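Local coordinates for folylpolyglutamate synthase protein FOLC (Mycobacterium tuberculosis, PDB 2VOS), which probably catalyses the ATP-dependent addition of L-glutamate to dihydropteroate and to tetrahydrofolates, building folylpolyglutamates, at residues Q275-Q280 / H300-A305; S287-P292 / A325-F330; L291-E296 / A331-P336; I234-P239 / A257-E262; Q280-V285 / S308-F313. One frame throughout, in Å; residues are numbered along the deposited sequence.

Contacts 1, 2 and 5 surround one small antiparallel sheet. Contact 1 packs strand 274-281 on helix 296-312, and contact 2 packs strand 284-291 on helix 323-331. Contact 5 joins the turn between the two strands to the later part of helix 296-312. The centres of contacts 1 and 2 lie about 9 Å apart. Contact 3 continues from contact 2 through L291 and P292, where the two segments leave strand 284-291 and helix 323-331. Its S335 side chain is about 5 Å from ADP. Contact 4 lies at the edge of the large sheet and touches contact 1 through H300 ND1 and E259 OE2, 2.4 Å apart. N301 of contact 1 binds the adenine directly.

Contact 1. Residues Q275-Q280 / H300-A305; sequences QVLQLQ and HNAVLA. With ADP (adenosine-5'-diphosphate), chain B.
This is strand-on-helix packing in the Mur ligase middle domain, a P-loop NTPase fold. Strand 275-280 is the middle strand of a three-stranded antiparallel sheet. It crosses helix 300-305 at -40°, and the axes approach to 9.0 Å. L279 carries much of the contact. Its CB lies 4.3 Å from V303 CG2. CG stands anti to the carbonyl carbon, which sends the chain inward. There it forks. CD2 meets V303 CB at 3.9 Å. CD1 passes to the helix backbone, 4.1 Å from V303 CA, and also touches the A302 methyl. L277 has the same rotamer, and its CD1 reaches A302 CB at 4.0 Å. A302 CB is thus met by a methyl from each leucine. V303 CG2 rests on the carbonyl of Q280, 3.7 Å from Q280 O. The residue before A302, N301, points to ADP instead. The helix therefore joins the small sheet to the nucleotide pocket. The N301 amide pairs with N6 and N7 of the adenine. OD1 accepts from ADP N6 at 2.9 Å. N301 ND2, also bonded to Q298 OE1, donates to ADP N7 at 3.0 Å along a nearly straight line, 172°.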
# COMPACT_ATOMS: atom_id res chain seq x y z
N GLN A 275 -6.49 17.41 5.71
CA GLN A 275 -7.91 17.52 5.97
C GLN A 275 -8.17 17.36 7.47
O GLN A 275 -7.34 16.84 8.19
CB GLN A 275 -8.66 16.37 5.26
CG GLN A 275 -8.06 14.98 5.47
CD GLN A 275 -8.58 13.95 4.45
OE1 GLN A 275 -9.79 13.66 4.44
NE2 GLN A 275 -7.68 13.44 3.56
N VAL A 276 -9.34 17.81 7.92
CA VAL A 276 -9.70 17.68 9.30
C VAL A 276 -10.95 16.79 9.33
O VAL A 276 -11.89 17.02 8.57
CB VAL A 276 -10.00 19.05 9.88
CG1 VAL A 276 -10.55 18.86 11.32
CG2 VAL A 276 -8.69 19.94 9.92
N LEU A 277 -10.97 15.80 10.20
CA LEU A 277 -12.02 14.80 10.25
C LEU A 277 -12.77 14.76 11.57
O LEU A 277 -12.21 15.00 12.64
CB LEU A 277 -11.39 13.37 10.01
CG LEU A 277 -10.46 13.30 8.79
CD1 LEU A 277 -9.76 11.88 8.71
CD2 LEU A 277 -11.23 13.56 7.54
N GLN A 278 -14.03 14.36 11.51
CA GLN A 278 -14.71 13.91 12.68
C GLN A 278 -15.13 12.47 12.41
O GLN A 278 -15.88 12.21 11.45
CB GLN A 278 -16.00 14.76 12.93
CG GLN A 278 -16.66 14.32 14.22
CD GLN A 278 -17.87 15.17 14.56
OE1 GLN A 278 -18.85 15.22 13.78
NE2 GLN A 278 -17.83 15.82 15.74
N LEU A 279 -14.66 11.55 13.25
CA LEU A 279 -14.87 10.12 13.01
C LEU A 279 -15.71 9.47 14.11
O LEU A 279 -15.43 9.64 15.30
CB LEU A 279 -13.52 9.41 12.93
CG LEU A 279 -12.50 9.91 11.89
CD1 LEU A 279 -11.11 9.13 11.96
CD2 LEU A 279 -13.04 9.81 10.46
N GLN A 280 -16.69 8.69 13.71
CA GLN A 280 -17.31 7.76 14.65
C GLN A 280 -16.58 6.41 14.63
O GLN A 280 -16.59 5.69 13.60
CB GLN A 280 -18.77 7.57 14.32
CG GLN A 280 -19.46 6.63 15.32
CD GLN A 280 -20.90 6.90 15.36
OE1 GLN A 280 -21.31 8.06 15.47
NE2 GLN A 280 -21.71 5.85 15.24
N HIS A 300 -11.37 7.60 4.59
CA HIS A 300 -11.98 6.27 4.77
C HIS A 300 -10.96 5.28 5.31
O HIS A 300 -11.29 4.44 6.16
CB HIS A 300 -12.59 5.78 3.42
CG HIS A 300 -13.83 6.53 3.09
ND1 HIS A 300 -14.97 6.47 3.87
CD2 HIS A 300 -14.09 7.44 2.12
CE1 HIS A 300 -15.88 7.31 3.41
NE2 HIS A 300 -15.37 7.92 2.35
N ASN A 301 -9.73 5.37 4.81
CA ASN A 301 -8.62 4.58 5.34
C ASN A 301 -8.41 4.95 6.83
O ASN A 301 -8.22 4.06 7.64
CB ASN A 301 -7.29 4.86 4.61
CG ASN A 301 -7.33 4.36 3.16
OD1 ASN A 301 -8.21 3.56 2.81
ND2 ASN A 301 -6.38 4.79 2.34
N ALA A 302 -8.44 6.24 7.16
CA ALA A 302 -8.33 6.63 8.58
C ALA A 302 -9.35 6.00 9.49
O ALA A 302 -9.02 5.45 10.54
CB ALA A 302 -8.38 8.15 8.72
N VAL A 303 -10.63 6.06 9.14
CA VAL A 303 -11.59 5.54 10.11
C VAL A 303 -11.48 4.01 10.16
O VAL A 303 -11.73 3.39 11.18
CB VAL A 303 -13.06 5.93 9.74
CG1 VAL A 303 -13.52 5.18 8.49
CG2 VAL A 303 -13.98 5.68 10.92
N LEU A 304 -11.08 3.39 9.05
CA LEU A 304 -10.87 1.95 9.07
C LEU A 304 -9.72 1.57 10.02
O LEU A 304 -9.81 0.59 10.76
CB LEU A 304 -10.54 1.47 7.64
CG LEU A 304 -10.40 -0.04 7.49
CD1 LEU A 304 -11.73 -0.73 7.92
CD2 LEU A 304 -10.14 -0.34 5.94
N ALA A 305 -8.60 2.33 9.94
CA ALA A 305 -7.45 2.14 10.83
C ALA A 305 -7.85 2.37 12.30
O ALA A 305 -7.42 1.63 13.23
CB ALA A 305 -6.33 3.09 10.43
PB ADP B . -2.24 -0.88 -1.33
O1B ADP B . -1.21 -1.13 -0.26
O2B ADP B . -1.70 -1.07 -2.72
O3B ADP B . -3.59 -1.51 -1.12
PA ADP B . -1.82 2.01 -0.86
O1A ADP B . -0.36 1.78 -1.20
O2A ADP B . -2.32 2.78 0.35
O3A ADP B . -2.70 0.67 -1.20
O5' ADP B . -2.32 2.94 -2.10
C5' ADP B . -1.98 2.72 -3.48
C4' ADP B . -2.74 3.82 -4.27
O4' ADP B . -4.17 3.58 -4.14
C3' ADP B . -2.60 5.22 -3.69
O3' ADP B . -1.63 5.97 -4.39
C2' ADP B . -3.89 5.96 -3.92
O2' ADP B . -3.91 6.36 -5.33
C1' ADP B . -4.88 4.82 -3.92
N9 ADP B . -5.62 4.57 -2.65
C8 ADP B . -5.18 4.36 -1.37
N7 ADP B . -6.24 4.11 -0.55
C5 ADP B . -7.35 4.06 -1.34
C6 ADP B . -8.79 3.80 -1.16
N6 ADP B . -9.29 3.54 0.07
N1 ADP B . -9.56 3.91 -2.25
C2 ADP B . -9.14 4.23 -3.50
N3 ADP B . -7.83 4.45 -3.77
C4 ADP B . -6.94 4.38 -2.72

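Contact 2. Residues S287-P292 / A325-F330; sequences SDIYLP and AVRAGF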
# COMPACT_ATOMS: atom_id res chain seq x y z
N SER A 287 -13.14 13.93 17.51
CA SER A 287 -13.27 15.21 16.75
C SER A 287 -11.94 15.91 16.47
O SER A 287 -10.99 15.63 17.14
CB SER A 287 -14.14 16.18 17.55
OG SER A 287 -15.40 15.57 17.79
N ASP A 288 -11.92 16.84 15.52
CA ASP A 288 -10.74 17.65 15.21
C ASP A 288 -9.51 16.79 14.94
O ASP A 288 -8.42 17.09 15.42
CB ASP A 288 -10.41 18.62 16.35
CG ASP A 288 -9.51 19.86 15.86
OD1 ASP A 288 -9.66 20.30 14.65
OD2 ASP A 288 -8.70 20.43 16.71
N ILE A 289 -9.70 15.72 14.19
CA ILE A 289 -8.59 14.94 13.75
C ILE A 289 -7.95 15.60 12.52
O ILE A 289 -8.59 15.67 11.45
CB ILE A 289 -9.02 13.54 13.41
CG1 ILE A 289 -9.42 12.83 14.71
CG2 ILE A 289 -7.83 12.77 12.75
CD1 ILE A 289 -10.19 11.56 14.47
N TYR A 290 -6.72 16.10 12.66
CA TYR A 290 -6.00 16.58 11.50
C TYR A 290 -5.22 15.44 10.89
O TYR A 290 -4.41 14.79 11.58
CB TYR A 290 -5.09 17.77 11.86
CG TYR A 290 -4.24 18.19 10.66
CD1 TYR A 290 -4.78 18.93 9.61
CD2 TYR A 290 -2.89 17.85 10.59
CE1 TYR A 290 -3.99 19.32 8.50
CE2 TYR A 290 -2.07 18.23 9.43
CZ TYR A 290 -2.65 18.95 8.41
OH TYR A 290 -1.90 19.37 7.31
N LEU A 291 -5.47 15.17 9.60
CA LEU A 291 -4.71 14.11 8.92
C LEU A 291 -3.89 14.79 7.82
O LEU A 291 -4.49 15.42 6.93
CB LEU A 291 -5.71 13.13 8.28
CG LEU A 291 -5.04 11.96 7.53
CD1 LEU A 291 -4.38 10.99 8.51
CD2 LEU A 291 -6.09 11.25 6.71
N PRO A 292 -2.55 14.72 7.88
CA PRO A 292 -1.79 15.44 6.85
C PRO A 292 -1.68 14.66 5.48
O PRO A 292 -0.58 14.48 4.95
CB PRO A 292 -0.42 15.63 7.48
CG PRO A 292 -0.22 14.31 8.30
CD PRO A 292 -1.67 14.00 8.82
N ALA A 325 -4.49 10.88 22.06
CA ALA A 325 -3.55 9.94 21.44
C ALA A 325 -4.01 9.64 19.99
O ALA A 325 -3.20 9.52 19.03
CB ALA A 325 -3.49 8.63 22.27
N VAL A 326 -5.32 9.52 19.81
CA VAL A 326 -5.84 9.32 18.44
C VAL A 326 -5.47 10.56 17.56
O VAL A 326 -5.05 10.40 16.44
CB VAL A 326 -7.35 9.13 18.46
CG1 VAL A 326 -7.96 9.30 17.05
CG2 VAL A 326 -7.75 7.77 19.21
N ARG A 327 -5.71 11.79 18.05
CA ARG A 327 -5.34 12.97 17.27
C ARG A 327 -3.84 12.98 16.97
O ARG A 327 -3.43 13.26 15.82
CB ARG A 327 -5.71 14.23 18.00
CG ARG A 327 -7.16 14.61 17.76
CD ARG A 327 -7.63 15.90 18.49
NE ARG A 327 -7.75 15.69 19.95
CZ ARG A 327 -8.79 15.10 20.55
NH1 ARG A 327 -8.79 14.94 21.88
NH2 ARG A 327 -9.84 14.65 19.83
N ALA A 328 -3.03 12.69 17.99
CA ALA A 328 -1.54 12.66 17.80
C ALA A 328 -1.09 11.58 16.80
O ALA A 328 -0.16 11.83 16.01
CB ALA A 328 -0.81 12.54 19.16
N GLY A 329 -1.71 10.39 16.81
CA GLY A 329 -1.31 9.34 15.90
C GLY A 329 -1.62 9.71 14.46
O GLY A 329 -0.78 9.59 13.55
N PHE A 330 -2.83 10.22 14.25
CA PHE A 330 -3.19 10.64 12.88
C PHE A 330 -2.34 11.80 12.37
O PHE A 330 -1.92 11.78 11.21
CB PHE A 330 -4.68 10.99 12.80
CG PHE A 330 -5.54 9.78 12.64
CD1 PHE A 330 -5.29 8.89 11.61
CD2 PHE A 330 -6.59 9.52 13.55
CE1 PHE A 330 -6.06 7.72 11.46
CE2 PHE A 330 -7.42 8.38 13.37
CZ PHE A 330 -7.16 7.51 12.30
O HOH W 1 -12.63 13.80 20.80
O HOH W 2 -4.76 14.92 14.35
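Strand 287-291 and helix 325-330 run nearly parallel, 18° apart, with their axes 7.3 Å from each other. I289 projects between three helix side chains. Its CG1 is anti to the carbonyl carbon and its CG2 anti to the backbone N, so the two branches part. CG1 crosses R327 CG at about a right angle, and CD1 beyond it reaches V326 CG1 at 4.1 Å. CG2 packs obliquely on the F330 ring, 3.6 Å from F330 CD2, and is as close to F330 CB. L291 CD1 reaches the other ortho carbon, F330 CD1, at 3.9 Å. P292 CD sits against a carbonyl near the end of the helix, 3.3 Å from F330 O. The strand is an outer one of the three-stranded antiparallel sheet in the Mur ligase middle domain, and the helix packs along it. F330 also reaches L279 of the middle strand, A302 and L306 of helix 296-312 and L85 of helix 75-88. The polar contacts come from R327 and two waters. R327 starts with CG beside the backbone N and bends at chi3, -71°. Its CD passes the D288 carbonyl, and its NH2 donates to S287 O at 3.1 Å. The oxygen accepts in its carbonyl plane. NH2 also donates to a water at 3.1 Å, which takes a weak bond from S287 N. R327 NH1 forms a salt bridge with D324. A second water bridges the two backbones, donating to Y290 O and to R327 O, the latter at 2.6 Å.

Contact 3. Residues L291-E296 / A331-P336; sequences LPLHGE and AAVTSP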
# COMPACT_ATOMS: atom_id res chain seq x y z
N LEU A 291 -5.47 15.17 9.60
CA LEU A 291 -4.71 14.11 8.92
C LEU A 291 -3.89 14.79 7.82
O LEU A 291 -4.49 15.42 6.93
CB LEU A 291 -5.71 13.13 8.28
CG LEU A 291 -5.04 11.96 7.53
CD1 LEU A 291 -4.38 10.99 8.51
CD2 LEU A 291 -6.09 11.25 6.71
N PRO A 292 -2.55 14.72 7.88
CA PRO A 292 -1.79 15.44 6.85
C PRO A 292 -1.68 14.66 5.48
O PRO A 292 -0.58 14.48 4.95
CB PRO A 292 -0.42 15.63 7.48
CG PRO A 292 -0.22 14.31 8.30
CD PRO A 292 -1.67 14.00 8.82
N LEU A 293 -2.81 14.19 4.94
CA LEU A 293 -2.79 13.47 3.67
C LEU A 293 -4.00 14.02 2.89
O LEU A 293 -5.04 14.39 3.49
CB LEU A 293 -3.01 11.95 3.87
CG LEU A 293 -1.96 11.19 4.66
CD1 LEU A 293 -2.37 9.72 4.80
CD2 LEU A 293 -0.59 11.32 3.92
N HIS A 294 -3.87 14.03 1.58
CA HIS A 294 -4.90 14.52 0.71
C HIS A 294 -5.77 13.35 0.27
O HIS A 294 -5.31 12.22 0.11
CB HIS A 294 -4.25 15.16 -0.53
CG HIS A 294 -3.28 16.26 -0.24
ND1 HIS A 294 -3.64 17.46 0.35
CD2 HIS A 294 -1.94 16.36 -0.50
CE1 HIS A 294 -2.57 18.22 0.48
NE2 HIS A 294 -1.53 17.58 -0.04
N GLY A 295 -7.05 13.62 0.05
CA GLY A 295 -7.92 12.65 -0.60
C GLY A 295 -9.05 12.18 0.31
O GLY A 295 -8.81 11.83 1.46
N GLU A 296 -10.27 12.18 -0.22
CA GLU A 296 -11.39 11.58 0.52
C GLU A 296 -11.08 10.12 0.85
O GLU A 296 -11.47 9.61 1.90
CB GLU A 296 -12.73 11.70 -0.24
CG GLU A 296 -13.87 11.13 0.64
CD GLU A 296 -15.18 10.93 -0.07
OE1 GLU A 296 -15.40 11.64 -1.10
OE2 GLU A 296 -15.99 10.07 0.41
N ALA A 331 -2.01 12.75 13.25
CA ALA A 331 -1.19 13.85 12.86
C ALA A 331 0.19 13.40 12.48
O ALA A 331 0.87 14.09 11.72
CB ALA A 331 -1.11 14.90 13.96
N ALA A 332 0.63 12.27 13.01
CA ALA A 332 1.98 11.83 12.68
C ALA A 332 2.02 10.89 11.44
O ALA A 332 3.10 10.47 11.05
CB ALA A 332 2.58 11.08 13.87
N VAL A 333 0.86 10.59 10.84
CA VAL A 333 0.84 9.62 9.71
C VAL A 333 1.63 10.15 8.54
O VAL A 333 1.44 11.32 8.18
CB VAL A 333 -0.64 9.46 9.19
CG1 VAL A 333 -0.68 8.73 7.83
CG2 VAL A 333 -1.43 8.70 10.25
N THR A 334 2.41 9.29 7.88
CA THR A 334 2.93 9.60 6.52
C THR A 334 2.50 8.46 5.61
O THR A 334 2.19 7.34 6.09
CB THR A 334 4.45 9.75 6.45
OG1 THR A 334 5.02 8.54 6.95
CG2 THR A 334 4.93 10.91 7.32
N SER A 335 2.37 8.74 4.31
CA SER A 335 2.18 7.62 3.36
C SER A 335 2.97 7.99 2.08
O SER A 335 2.43 8.56 1.16
CB SER A 335 0.71 7.37 3.08
OG SER A 335 0.55 6.11 2.39
N PRO A 336 4.27 7.73 2.09
CA PRO A 336 5.15 8.14 1.02
C PRO A 336 4.62 7.59 -0.30
O PRO A 336 4.09 6.49 -0.36
CB PRO A 336 6.48 7.51 1.35
CG PRO A 336 6.35 6.94 2.83
CD PRO A 336 4.93 6.96 3.18
O HOH W 3 1.83 13.00 5.60
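This is a loop-to-loop contact. It lies where strand 284-291 and helix 323-331 end, and residues 331-336 lead from that helix toward strand 340-343 of another sheet. P292 is the centre of an inverse gamma turn, with a weak bond from L293 N to L291 O, 2.9 Å. The turn brings the proline ring against residues 331-336. Its CG touches two carbonyls, 3.6 Å from A331 O and 3.4 Å from V333 O. V333 touches both leucines. Its CG1 is anti to the backbone N, chi1 167°, and meets L293 CD1 at 3.6 Å, with the two side chains crossing at about a right angle. CB and CG2 of V333 turn to L291 instead, and L291 CD1 comes within 4.1 Å of V333 CB. The second L293 methyl, CD2, lies 3.9 Å from S335 N. A water joins the backbones on the polar side. It donates to P292 O at 2.9 Å and to V333 O at 3.1 Å. The hydroxyl of S335 is hydrogen-bonded to S77 OG, a residue of the ADP site. Helix 75-88 packs against the apolar part. Its M81 touches both L293 and V333, and A84 touches V333. From helix 296-312, Q298 touches L291 and L293.

Contact 4. Residues I234-P239 / A257-E262; sequences IGRQVP and AREDSE
Extended torsions bring the charged groups together: E259 has CG anti to the backbone N, chi1 -170°, and R236 is straight from CG to NE. D260 adopts a left-handed backbone, phi 75°, and turns its carboxylate back to R236. The contact closes a beta-alpha-beta crossover in the P-loop NTPase fold of the Mur ligase middle domain. Strand 231-234, helix 239-251 and strand 255-258 form it. I234 and R258 make a parallel bridge. I234 N donates to A257 O, and E259 N to I234 O, each at 2.8 Å and nearly along the C=O axis. Beyond the strands R236 NE bonds D260 OD2 at 2.8 Å, on its syn lone pair. NH2 adds weak bonds to both D260 oxygens. The salt bridge from NE to E259 OE2 is long, 3.9 Å. OE2 lies well out of the guanidinium plane, so charge alone acts there. E259 is buried, and its OE2 bonds H300 ND1; this would probably favour a charged H300. A water donates to E259 OE1 at 2.6 Å and accepts from R236 N. Within the turn, R258 O accepts from S261 N and E262 N. R258 grips E262 side-on with NE and NH2. E262 OE1 takes two donors: R258 NE on its syn side at 3.1 Å and R258 N on its anti side at 2.6 Å.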
# COMPACT_ATOMS: atom_id res chain seq x y z
N ILE A 234 -14.14 -4.10 8.38
CA ILE A 234 -14.29 -4.08 6.96
C ILE A 234 -14.60 -2.69 6.44
O ILE A 234 -15.54 -2.02 6.92
CB ILE A 234 -15.43 -5.04 6.58
CG1 ILE A 234 -15.06 -6.45 7.04
CG2 ILE A 234 -15.55 -5.10 5.08
CD1 ILE A 234 -16.23 -7.50 6.86
N GLY A 235 -13.83 -2.23 5.45
CA GLY A 235 -14.09 -0.94 4.84
C GLY A 235 -15.29 -1.02 3.88
O GLY A 235 -15.98 -2.05 3.81
N ARG A 236 -15.51 0.04 3.10
CA ARG A 236 -16.64 0.10 2.14
C ARG A 236 -16.47 -0.94 1.05
O ARG A 236 -15.41 -1.00 0.47
CB ARG A 236 -16.64 1.49 1.48
CG ARG A 236 -17.51 2.47 2.22
CD ARG A 236 -17.31 3.95 1.81
NE ARG A 236 -18.23 4.77 2.63
CZ ARG A 236 -18.70 5.98 2.31
NH1 ARG A 236 -18.32 6.57 1.18
NH2 ARG A 236 -19.54 6.62 3.14
N GLN A 237 -17.51 -1.72 0.72
CA GLN A 237 -17.36 -2.78 -0.29
C GLN A 237 -18.59 -2.76 -1.17
O GLN A 237 -19.62 -2.22 -0.77
CB GLN A 237 -17.29 -4.16 0.37
CG GLN A 237 -16.22 -4.35 1.45
CD GLN A 237 -14.81 -4.25 0.89
OE1 GLN A 237 -14.60 -4.27 -0.34
NE2 GLN A 237 -13.84 -4.14 1.78
N VAL A 238 -18.54 -3.35 -2.36
CA VAL A 238 -19.79 -3.58 -3.12
C VAL A 238 -20.54 -4.77 -2.54
O VAL A 238 -19.94 -5.63 -1.88
CB VAL A 238 -19.54 -3.78 -4.63
CG1 VAL A 238 -18.88 -2.54 -5.24
CG2 VAL A 238 -18.71 -4.99 -4.88
N PRO A 239 -21.89 -4.82 -2.74
CA PRO A 239 -22.70 -5.87 -2.10
C PRO A 239 -22.19 -7.29 -2.26
O PRO A 239 -22.14 -8.04 -1.27
CB PRO A 239 -24.05 -5.72 -2.78
CG PRO A 239 -24.14 -4.19 -3.03
CD PRO A 239 -22.72 -3.81 -3.41
N ALA A 257 -17.11 -5.57 12.28
CA ALA A 257 -17.38 -4.13 12.35
C ALA A 257 -17.30 -3.64 10.91
O ALA A 257 -16.27 -3.87 10.23
CB ALA A 257 -16.29 -3.45 13.21
N ARG A 258 -18.31 -2.92 10.44
CA ARG A 258 -18.34 -2.55 9.02
C ARG A 258 -18.42 -1.06 8.87
O ARG A 258 -19.25 -0.44 9.55
CB ARG A 258 -19.60 -3.13 8.35
CG ARG A 258 -19.62 -4.62 8.31
CD ARG A 258 -21.08 -5.14 8.12
NE ARG A 258 -21.87 -4.79 9.29
CZ ARG A 258 -23.21 -4.82 9.34
NH1 ARG A 258 -23.91 -5.18 8.27
NH2 ARG A 258 -23.83 -4.48 10.47
N GLU A 259 -17.66 -0.49 7.93
CA GLU A 259 -17.79 0.96 7.71
C GLU A 259 -19.18 1.28 7.38
O GLU A 259 -19.87 0.50 6.70
CB GLU A 259 -16.81 1.53 6.67
CG GLU A 259 -16.85 3.07 6.67
CD GLU A 259 -15.79 3.66 5.75
OE1 GLU A 259 -15.03 2.83 5.21
OE2 GLU A 259 -15.72 4.91 5.58
N ASP A 260 -19.66 2.40 7.93
CA ASP A 260 -21.04 2.89 7.74
C ASP A 260 -22.08 2.12 8.50
O ASP A 260 -23.27 2.38 8.34
CB ASP A 260 -21.43 2.98 6.25
CG ASP A 260 -20.53 3.96 5.47
OD1 ASP A 260 -20.19 5.01 6.00
OD2 ASP A 260 -20.10 3.67 4.35
N SER A 261 -21.66 1.15 9.29
CA SER A 261 -22.60 0.54 10.26
C SER A 261 -22.07 0.66 11.70
O SER A 261 -22.79 1.12 12.59
CB SER A 261 -22.83 -0.94 9.99
OG SER A 261 -23.59 -1.15 8.83
N GLU A 262 -20.84 0.20 11.93
CA GLU A 262 -20.26 0.20 13.26
C GLU A 262 -19.34 1.38 13.43
O GLU A 262 -19.04 1.74 14.54
CB GLU A 262 -19.48 -1.11 13.54
CG GLU A 262 -20.35 -2.35 13.88
CD GLU A 262 -21.21 -2.83 12.71
OE1 GLU A 262 -20.64 -3.12 11.65
OE2 GLU A 262 -22.46 -2.89 12.84
O HOH W 4 -18.66 -1.63 5.00
O HOH W 5 -13.43 2.22 3.29

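Contact 5. Residues Q280-V285 / S308-F313; sequences QGLGGV and SVEAFF
Hydrogen bonds from a hairpin turn to one carboxylate dominate this contact. The turn G281-G284 is type I and links strands 274-281 and 284-291. It is held by G281 N to G284 O, 2.8 Å, with a weak return bond. E310 leaves the helix with CG anti to the carbonyl carbon, chi1 -77°, and extends straight toward the turn. Its two oxygens take successive amides. L282 N donates to OE1 at 2.6 Å, and G283 N to OE2 at 2.8 Å. Both donors come from above the carboxylate plane. OE2 also bonds Y286 OH, so the buried carboxylate is gripped by three partners. The bare backbone of G281 lets OE1 lie 3.2 Å from G281 CA. Apolar contact comes from L282. Its CB and CG lie beside E310 OE1, each 3.6 Å away. CD1 reaches the helix, 4.1 Å from E310 CB and 4.3 Å from A311 CB. L282 also touches A257 of strand 255-258 and E262 just after that strand. Helix 296-312 thus has the hairpin turn at E310, helix 75-88 against V309, and strands 191-194 and 231-234 of the large sheet against S308.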
# COMPACT_ATOMS: atom_id res chain seq x y z
N GLN A 280 -16.69 8.69 13.71
CA GLN A 280 -17.31 7.76 14.65
C GLN A 280 -16.58 6.41 14.63
O GLN A 280 -16.59 5.69 13.60
CB GLN A 280 -18.77 7.57 14.32
CG GLN A 280 -19.46 6.63 15.32
CD GLN A 280 -20.90 6.90 15.36
OE1 GLN A 280 -21.31 8.06 15.47
NE2 GLN A 280 -21.71 5.85 15.24
N GLY A 281 -15.88 6.10 15.71
CA GLY A 281 -15.20 4.83 15.85
C GLY A 281 -16.09 3.88 16.64
O GLY A 281 -17.25 4.23 17.01
N LEU A 282 -15.54 2.72 17.01
CA LEU A 282 -16.31 1.75 17.82
C LEU A 282 -16.64 2.25 19.25
O LEU A 282 -17.65 1.86 19.82
CB LEU A 282 -15.55 0.44 17.93
CG LEU A 282 -15.09 -0.16 16.61
CD1 LEU A 282 -14.40 -1.43 16.91
CD2 LEU A 282 -16.33 -0.45 15.70
N GLY A 283 -15.76 3.06 19.83
CA GLY A 283 -15.93 3.57 21.17
C GLY A 283 -16.48 4.99 21.25
O GLY A 283 -16.61 5.55 22.35
N GLY A 284 -16.86 5.59 20.12
CA GLY A 284 -17.51 6.90 20.17
C GLY A 284 -17.01 7.88 19.11
O GLY A 284 -16.33 7.49 18.15
N VAL A 285 -17.33 9.15 19.29
CA VAL A 285 -16.95 10.16 18.33
C VAL A 285 -15.60 10.81 18.68
O VAL A 285 -15.38 11.24 19.81
CB VAL A 285 -18.03 11.24 18.25
CG1 VAL A 285 -17.67 12.35 17.25
CG2 VAL A 285 -19.38 10.60 17.91
N SER A 308 -9.88 -0.53 13.58
CA SER A 308 -8.99 -1.69 13.76
C SER A 308 -8.18 -1.60 15.07
O SER A 308 -7.97 -2.60 15.77
CB SER A 308 -8.01 -1.80 12.58
OG SER A 308 -8.73 -1.93 11.37
N VAL A 309 -7.70 -0.40 15.38
CA VAL A 309 -6.89 -0.21 16.59
C VAL A 309 -7.81 -0.28 17.83
O VAL A 309 -7.42 -0.87 18.86
CB VAL A 309 -6.10 1.09 16.54
CG1 VAL A 309 -5.50 1.38 17.92
CG2 VAL A 309 -4.99 0.94 15.49
N GLU A 310 -9.03 0.25 17.69
CA GLU A 310 -10.04 0.16 18.75
C GLU A 310 -10.34 -1.30 19.02
O GLU A 310 -10.37 -1.73 20.19
CB GLU A 310 -11.33 0.87 18.33
CG GLU A 310 -11.21 2.38 18.44
CD GLU A 310 -12.51 3.02 18.06
OE1 GLU A 310 -12.97 2.78 16.93
OE2 GLU A 310 -13.15 3.67 18.93
N ALA A 311 -10.56 -2.06 17.95
CA ALA A 311 -10.88 -3.50 18.07
C ALA A 311 -9.74 -4.24 18.77
O ALA A 311 -9.98 -5.00 19.71
CB ALA A 311 -11.10 -4.12 16.72
N PHE A 312 -8.51 -3.97 18.33
CA PHE A 312 -7.33 -4.58 18.91
C PHE A 312 -7.25 -4.37 20.42
O PHE A 312 -6.93 -5.28 21.16
CB PHE A 312 -6.05 -4.04 18.26
CG PHE A 312 -4.83 -4.66 18.80
CD1 PHE A 312 -4.41 -5.92 18.36
CD2 PHE A 312 -4.11 -4.02 19.78
CE1 PHE A 312 -3.26 -6.51 18.91
CE2 PHE A 312 -2.95 -4.60 20.32
CZ PHE A 312 -2.53 -5.84 19.89
N PHE A 313 -7.53 -3.14 20.88
CA PHE A 313 -7.46 -2.85 22.30
C PHE A 313 -8.80 -3.03 23.02
O PHE A 313 -8.89 -2.67 24.17
CB PHE A 313 -6.96 -1.44 22.56
CG PHE A 313 -5.50 -1.28 22.29
CD1 PHE A 313 -5.07 -0.52 21.21
CD2 PHE A 313 -4.55 -1.92 23.07
CE1 PHE A 313 -3.71 -0.37 20.94
CE2 PHE A 313 -3.17 -1.76 22.79
CZ PHE A 313 -2.78 -1.00 21.73